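Local coordinates for ribosome maturation protein SDO1 homolog (Methanothermobacter thermautotrophicus, PDB 2WBM) that probably binds the ribosome and takes part in its maturation, as a flexible archaeal homologue of the Shwachman-Bodian-Diamond syndrome protein, at residues V22-S34 with V99-Q112. Sequence-based numbering, arbitrary orientation.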
loop_
_atom_site.group_PDB
_atom_site.type_symbol
_atom_site.label_atom_id
_atom_site.label_comp_id
_atom_site.label_asym_id
_atom_site.label_seq_id
_atom_site.Cartn_x
_atom_site.Cartn_y
_atom_site.Cartn_z
ATOM N N VAL A 22 -16.720 -4.370 2.844
ATOM C CA VAL A 22 -16.671 -4.363 1.387
ATOM C C VAL A 22 -18.094 -4.241 0.865
ATOM O O VAL A 22 -19.004 -4.933 1.344
ATOM C CB VAL A 22 -15.931 -5.604 0.782
ATOM C CG1 VAL A 22 -16.757 -6.899 0.885
ATOM C CG2 VAL A 22 -15.529 -5.330 -0.664
ATOM N N SER A 23 -18.289 -3.334 -0.090
ATOM C CA SER A 23 -19.546 -3.270 -0.824
ATOM C C SER A 23 -19.660 -4.535 -1.672
ATOM O O SER A 23 -18.644 -5.166 -2.010
ATOM C CB SER A 23 -19.622 -2.003 -1.690
ATOM O OG SER A 23 -18.541 -1.924 -2.609
ATOM N N LEU A 24 -20.887 -4.926 -1.992
ATOM C CA LEU A 24 -21.104 -6.093 -2.845
ATOM C C LEU A 24 -20.562 -5.871 -4.260
ATOM O O LEU A 24 -20.242 -6.820 -4.961
ATOM C CB LEU A 24 -22.585 -6.448 -2.882
ATOM C CG LEU A 24 -23.146 -6.929 -1.546
ATOM C CD1 LEU A 24 -24.555 -6.386 -1.342
ATOM C CD2 LEU A 24 -23.097 -8.452 -1.437
ATOM N N GLU A 25 -20.455 -4.607 -4.654
ATOM C CA GLU A 25 -19.876 -4.217 -5.936
ATOM C C GLU A 25 -18.364 -4.462 -5.929
ATOM O O GLU A 25 -17.776 -4.833 -6.949
ATOM C CB GLU A 25 -20.174 -2.737 -6.197
ATOM C CG GLU A 25 -19.690 -2.195 -7.540
ATOM C CD GLU A 25 -19.654 -0.674 -7.582
ATOM O OE1 GLU A 25 -19.122 -0.054 -6.634
ATOM O OE2 GLU A 25 -20.151 -0.095 -8.571
ATOM N N ASP A 26 -17.745 -4.251 -4.769
ATOM C CA ASP A 26 -16.302 -4.337 -4.650
ATOM C C ASP A 26 -15.839 -5.735 -4.248
ATOM O O ASP A 26 -14.666 -6.056 -4.445
ATOM C CB ASP A 26 -15.761 -3.278 -3.673
ATOM C CG ASP A 26 -15.471 -1.930 -4.341
ATOM O OD1 ASP A 26 -14.826 -1.089 -3.681
ATOM O OD2 ASP A 26 -15.872 -1.694 -5.505
ATOM N N ALA A 27 -16.747 -6.573 -3.730
ATOM C CA ALA A 27 -16.389 -7.939 -3.358
ATOM C C ALA A 27 -15.929 -8.695 -4.582
ATOM O O ALA A 27 -16.495 -8.532 -5.661
ATOM C CB ALA A 27 -17.548 -8.686 -2.701
ATOM N N VAL A 28 -14.911 -9.527 -4.390
ATOM C CA VAL A 28 -14.396 -10.396 -5.444
ATOM C C VAL A 28 -14.643 -11.824 -4.988
ATOM O O VAL A 28 -15.079 -12.060 -3.851
ATOM C CB VAL A 28 -12.882 -10.101 -5.758
ATOM C CG1 VAL A 28 -12.699 -8.629 -6.149
ATOM C CG2 VAL A 28 -11.987 -10.445 -4.543
ATOM N N ILE A 29 -14.410 -12.773 -5.876
ATOM C CA ILE A 29 -14.629 -14.161 -5.556
ATOM C C ILE A 29 -13.301 -14.864 -5.321
ATOM O O ILE A 29 -12.365 -14.695 -6.112
ATOM C CB ILE A 29 -15.396 -14.820 -6.717
ATOM C CG1 ILE A 29 -16.841 -14.296 -6.723
ATOM C CG2 ILE A 29 -15.339 -16.361 -6.606
ATOM C CD1 ILE A 29 -17.596 -14.599 -8.011
ATOM N N ALA A 30 -13.201 -15.607 -4.224
ATOM C CA ALA A 30 -12.103 -16.558 -4.054
ATOM C C ALA A 30 -12.674 -17.938 -4.350
ATOM O O ALA A 30 -13.727 -18.313 -3.816
ATOM C CB ALA A 30 -11.517 -16.488 -2.627
ATOM N N ARG A 31 -11.999 -18.672 -5.217
ATOM C CA ARG A 31 -12.501 -19.931 -5.756
ATOM C C ARG A 31 -11.492 -21.048 -5.508
ATOM O O ARG A 31 -10.289 -20.856 -5.691
ATOM C CB ARG A 31 -12.679 -19.776 -7.275
ATOM C CG ARG A 31 -13.044 -21.059 -7.995
ATOM C CD ARG A 31 -13.099 -20.829 -9.470
ATOM N NE ARG A 31 -14.254 -20.014 -9.858
ATOM C CZ ARG A 31 -14.411 -19.444 -11.054
ATOM N NH1 ARG A 31 -13.497 -19.588 -12.025
ATOM N NH2 ARG A 31 -15.514 -18.745 -11.305
ATOM N N LEU A 32 -11.984 -22.217 -5.107
ATOM C CA LEU A 32 -11.160 -23.398 -5.036
ATOM C C LEU A 32 -11.899 -24.542 -5.725
ATOM O O LEU A 32 -13.081 -24.768 -5.432
ATOM C CB LEU A 32 -10.879 -23.747 -3.574
ATOM C CG LEU A 32 -10.012 -24.998 -3.356
ATOM C CD1 LEU A 32 -8.648 -24.852 -3.996
ATOM C CD2 LEU A 32 -9.852 -25.244 -1.847
ATOM N N GLU A 33 -11.212 -25.245 -6.623
ATOM C CA GLU A 33 -11.788 -26.409 -7.320
ATOM C C GLU A 33 -11.220 -27.706 -6.783
ATOM O O GLU A 33 -10.002 -27.847 -6.662
ATOM C CB GLU A 33 -11.510 -26.355 -8.824
ATOM C CG GLU A 33 -12.137 -25.181 -9.513
ATOM C CD GLU A 33 -12.159 -25.320 -11.024
ATOM O OE1 GLU A 33 -11.747 -26.379 -11.554
ATOM O OE2 GLU A 33 -12.592 -24.356 -11.682
ATOM N N SER A 34 -12.097 -28.663 -6.492
ATOM C CA SER A 34 -11.665 -30.014 -6.140
ATOM C C SER A 34 -12.404 -30.997 -7.030
ATOM O O SER A 34 -13.649 -31.050 -7.028
ATOM C CB SER A 34 -11.954 -30.310 -4.654
ATOM O OG SER A 34 -11.704 -31.679 -4.356
ATOM N N VAL A 99 -9.034 -22.019 3.785
ATOM C CA VAL A 99 -8.485 -22.960 2.788
ATOM C C VAL A 99 -8.700 -22.415 1.365
ATOM O O VAL A 99 -7.776 -22.428 0.534
ATOM C CB VAL A 99 -9.077 -24.384 2.927
ATOM C CG1 VAL A 99 -8.392 -25.341 1.947
ATOM C CG2 VAL A 99 -8.889 -24.888 4.372
ATOM N N ILE A 100 -9.895 -21.904 1.100
ATOM C CA ILE A 100 -10.175 -21.326 -0.218
ATOM C C ILE A 100 -9.239 -20.135 -0.466
ATOM O O ILE A 100 -8.632 -20.020 -1.540
ATOM C CB ILE A 100 -11.642 -20.926 -0.396
ATOM C CG1 ILE A 100 -12.541 -22.166 -0.322
ATOM C CG2 ILE A 100 -11.830 -20.215 -1.743
ATOM C CD1 ILE A 100 -14.038 -21.852 -0.438
ATOM N N LEU A 101 -9.096 -19.266 0.532
ATOM C CA LEU A 101 -8.203 -18.103 0.392
ATOM C C LEU A 101 -6.735 -18.465 0.172
ATOM O O LEU A 101 -6.021 -17.841 -0.642
ATOM C CB LEU A 101 -8.343 -17.171 1.603
ATOM C CG LEU A 101 -9.656 -16.381 1.673
ATOM C CD1 LEU A 101 -9.797 -15.726 3.031
ATOM C CD2 LEU A 101 -9.725 -15.329 0.549
ATOM N N ARG A 102 -6.264 -19.473 0.901
ATOM C CA ARG A 102 -4.859 -19.800 0.857
ATOM C C ARG A 102 -4.474 -20.706 -0.303
ATOM O O ARG A 102 -3.353 -20.628 -0.775
ATOM C CB ARG A 102 -4.402 -20.391 2.193
ATOM C CG ARG A 102 -4.341 -19.337 3.289
ATOM C CD ARG A 102 -4.298 -19.979 4.658
ATOM N NE ARG A 102 -4.111 -18.989 5.719
ATOM C CZ ARG A 102 -4.546 -19.142 6.967
ATOM N NH1 ARG A 102 -5.206 -20.238 7.310
ATOM N NH2 ARG A 102 -4.325 -18.199 7.868
ATOM N N ARG A 103 -5.403 -21.540 -0.767
ATOM C CA ARG A 103 -5.096 -22.540 -1.796
ATOM C C ARG A 103 -5.734 -22.235 -3.150
ATOM O O ARG A 103 -5.359 -22.844 -4.160
ATOM C CB ARG A 103 -5.559 -23.937 -1.351
ATOM C CG ARG A 103 -4.852 -24.511 -0.110
ATOM C CD ARG A 103 -3.418 -24.843 -0.385
ATOM N NE ARG A 103 -2.824 -25.624 0.695
ATOM C CZ ARG A 103 -2.374 -26.872 0.571
ATOM N NH1 ARG A 103 -2.435 -27.501 -0.598
ATOM N NH2 ARG A 103 -1.843 -27.489 1.620
ATOM N N GLY A 104 -6.681 -21.307 -3.157
ATOM C CA GLY A 104 -7.507 -21.036 -4.337
ATOM C C GLY A 104 -7.056 -19.852 -5.164
ATOM O O GLY A 104 -5.913 -19.377 -5.034
ATOM N N THR A 105 -7.950 -19.407 -6.046
ATOM C CA THR A 105 -7.666 -18.316 -6.984
ATOM C C THR A 105 -8.604 -17.157 -6.680
ATOM O O THR A 105 -9.541 -17.307 -5.900
ATOM C CB THR A 105 -7.899 -18.759 -8.440
ATOM O OG1 THR A 105 -9.244 -19.257 -8.583
ATOM C CG2 THR A 105 -6.891 -19.838 -8.844
ATOM N N ILE A 106 -8.340 -16.010 -7.303
ATOM C CA ILE A 106 -9.199 -14.836 -7.176
ATOM C C ILE A 106 -9.815 -14.558 -8.543
ATOM O O ILE A 106 -9.115 -14.538 -9.557
ATOM C CB ILE A 106 -8.393 -13.593 -6.720
ATOM C CG1 ILE A 106 -7.801 -13.808 -5.317
ATOM C CG2 ILE A 106 -9.261 -12.329 -6.783
ATOM C CD1 ILE A 106 -8.818 -13.921 -4.191
ATOM N N GLN A 107 -11.131 -14.375 -8.561
ATOM C CA GLN A 107 -11.852 -14.124 -9.802
ATOM C C GLN A 107 -12.393 -12.703 -9.777
ATOM O O GLN A 107 -13.091 -12.313 -8.810
ATOM C CB GLN A 107 -12.995 -15.143 -9.947
ATOM C CG GLN A 107 -12.540 -16.609 -9.794
ATOM C CD GLN A 107 -11.514 -17.035 -10.844
ATOM O OE1 GLN A 107 -10.546 -17.738 -10.533
ATOM N NE2 GLN A 107 -11.712 -16.600 -12.087
ATOM N N LEU A 108 -12.054 -11.955 -10.821
ATOM C CA LEU A 108 -12.429 -10.557 -10.986
ATOM C C LEU A 108 -13.309 -10.389 -12.198
ATOM O O LEU A 108 -13.139 -11.098 -13.193
ATOM C CB LEU A 108 -11.182 -9.689 -11.196
ATOM C CG LEU A 108 -10.073 -9.818 -10.149
ATOM C CD1 LEU A 108 -8.919 -8.919 -10.500
ATOM C CD2 LEU A 108 -10.592 -9.528 -8.731
ATOM N N THR A 109 -14.204 -9.402 -12.154
ATOM C CA THR A 109 -14.936 -9.004 -13.373
ATOM C C THR A 109 -13.987 -8.141 -14.207
ATOM O O THR A 109 -12.937 -7.707 -13.705
ATOM C CB THR A 109 -16.190 -8.186 -13.032
ATOM O OG1 THR A 109 -15.799 -6.920 -12.489
ATOM C CG2 THR A 109 -17.067 -8.925 -12.006
ATOM N N ALA A 110 -14.339 -7.894 -15.469
ATOM C CA ALA A 110 -13.502 -7.042 -16.322
ATOM C C ALA A 110 -13.373 -5.645 -15.711
ATOM O O ALA A 110 -12.274 -5.066 -15.673
ATOM C CB ALA A 110 -14.076 -6.956 -17.727
ATOM N N GLU A 111 -14.492 -5.103 -15.234
ATOM C CA GLU A 111 -14.452 -3.771 -14.642
ATOM C C GLU A 111 -13.574 -3.726 -13.375
ATOM O O GLU A 111 -12.825 -2.764 -13.167
ATOM C CB GLU A 111 -15.865 -3.247 -14.365
ATOM C CG GLU A 111 -15.888 -1.827 -13.786
ATOM C CD GLU A 111 -15.200 -0.766 -14.673
ATOM O OE1 GLU A 111 -14.970 -0.995 -15.891
ATOM O OE2 GLU A 111 -14.888 0.320 -14.133
ATOM N N GLN A 112 -13.660 -4.765 -12.548
ATOM C CA GLN A 112 -12.875 -4.827 -11.311
ATOM C C GLN A 112 -11.387 -4.900 -11.607
ATOM O O GLN A 112 -10.591 -4.196 -10.979
ATOM C CB GLN A 112 -13.266 -6.029 -10.444
ATOM C CG GLN A 112 -14.580 -5.858 -9.680
ATOM C CD GLN A 112 -14.966 -7.130 -8.945
ATOM O OE1 GLN A 112 -14.633 -8.232 -9.382
ATOM N NE2 GLN A 112 -15.680 -6.983 -7.831
HETATM O O HOH W 1 -14.765 -15.848 -12.846
#
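I29 and R31 pair with Q107 and T105 as antiparallel hydrogen-bonded pairs, with A30 and I106 the non-hydrogen-bonded pair between them. Strand 105-107 forms one edge of the three-stranded antiparallel sheet of the SBDS N-terminal domain. Strand 28-34 is the middle strand, and V28, A30 and L32 also bond through their backbones to strand 37-43. Both bonds of the I29–Q107 pair are nearly straight; Q107 N gives to I29 O at 2.8 Å, 170° at the hydrogen.

A30 faces helix 93-103. Its CB touches I100 CG2, L101 CD2 and I106 CD1. L32 reaches the same helix: CB packs on I100 CG1 and CD2 meets V99 CG1. F88 of helix 81-88 covers L32, V99 and I100.

R31 and Q107 lie on the other face. The Q107 amide stacks on the R31 guanidinium with the planes 8° apart, and Q107 CG sits 3.6 Å above the guanidinium plane, over its centre. Q107 is bent at its second torsion (chi2 -61°), which folds its amide over R31. T105 OG1 donates to Q107 OE1, in the carbonyl plane, which fixes the turn of the amide. A salt bridge from R31 NE to E40 holds the guanidinium from the next strand.

V28 CG1 presses tightly on L108 CD2, 3.5 Å away. Beyond it, T109 and Q112 form a capping box at the start of helix 110-131. Q112 also ties this helix to the loop before strand 28-34, through NE2 to E25 O and A27 O. An alanine here is likely to leave E25 O without this donor and the loop less firmly held to the helix. Q112 OE1 takes T109 N at 3.0 Å, while NE2 meets A27 O at 2.8 Å from above the carbonyl plane.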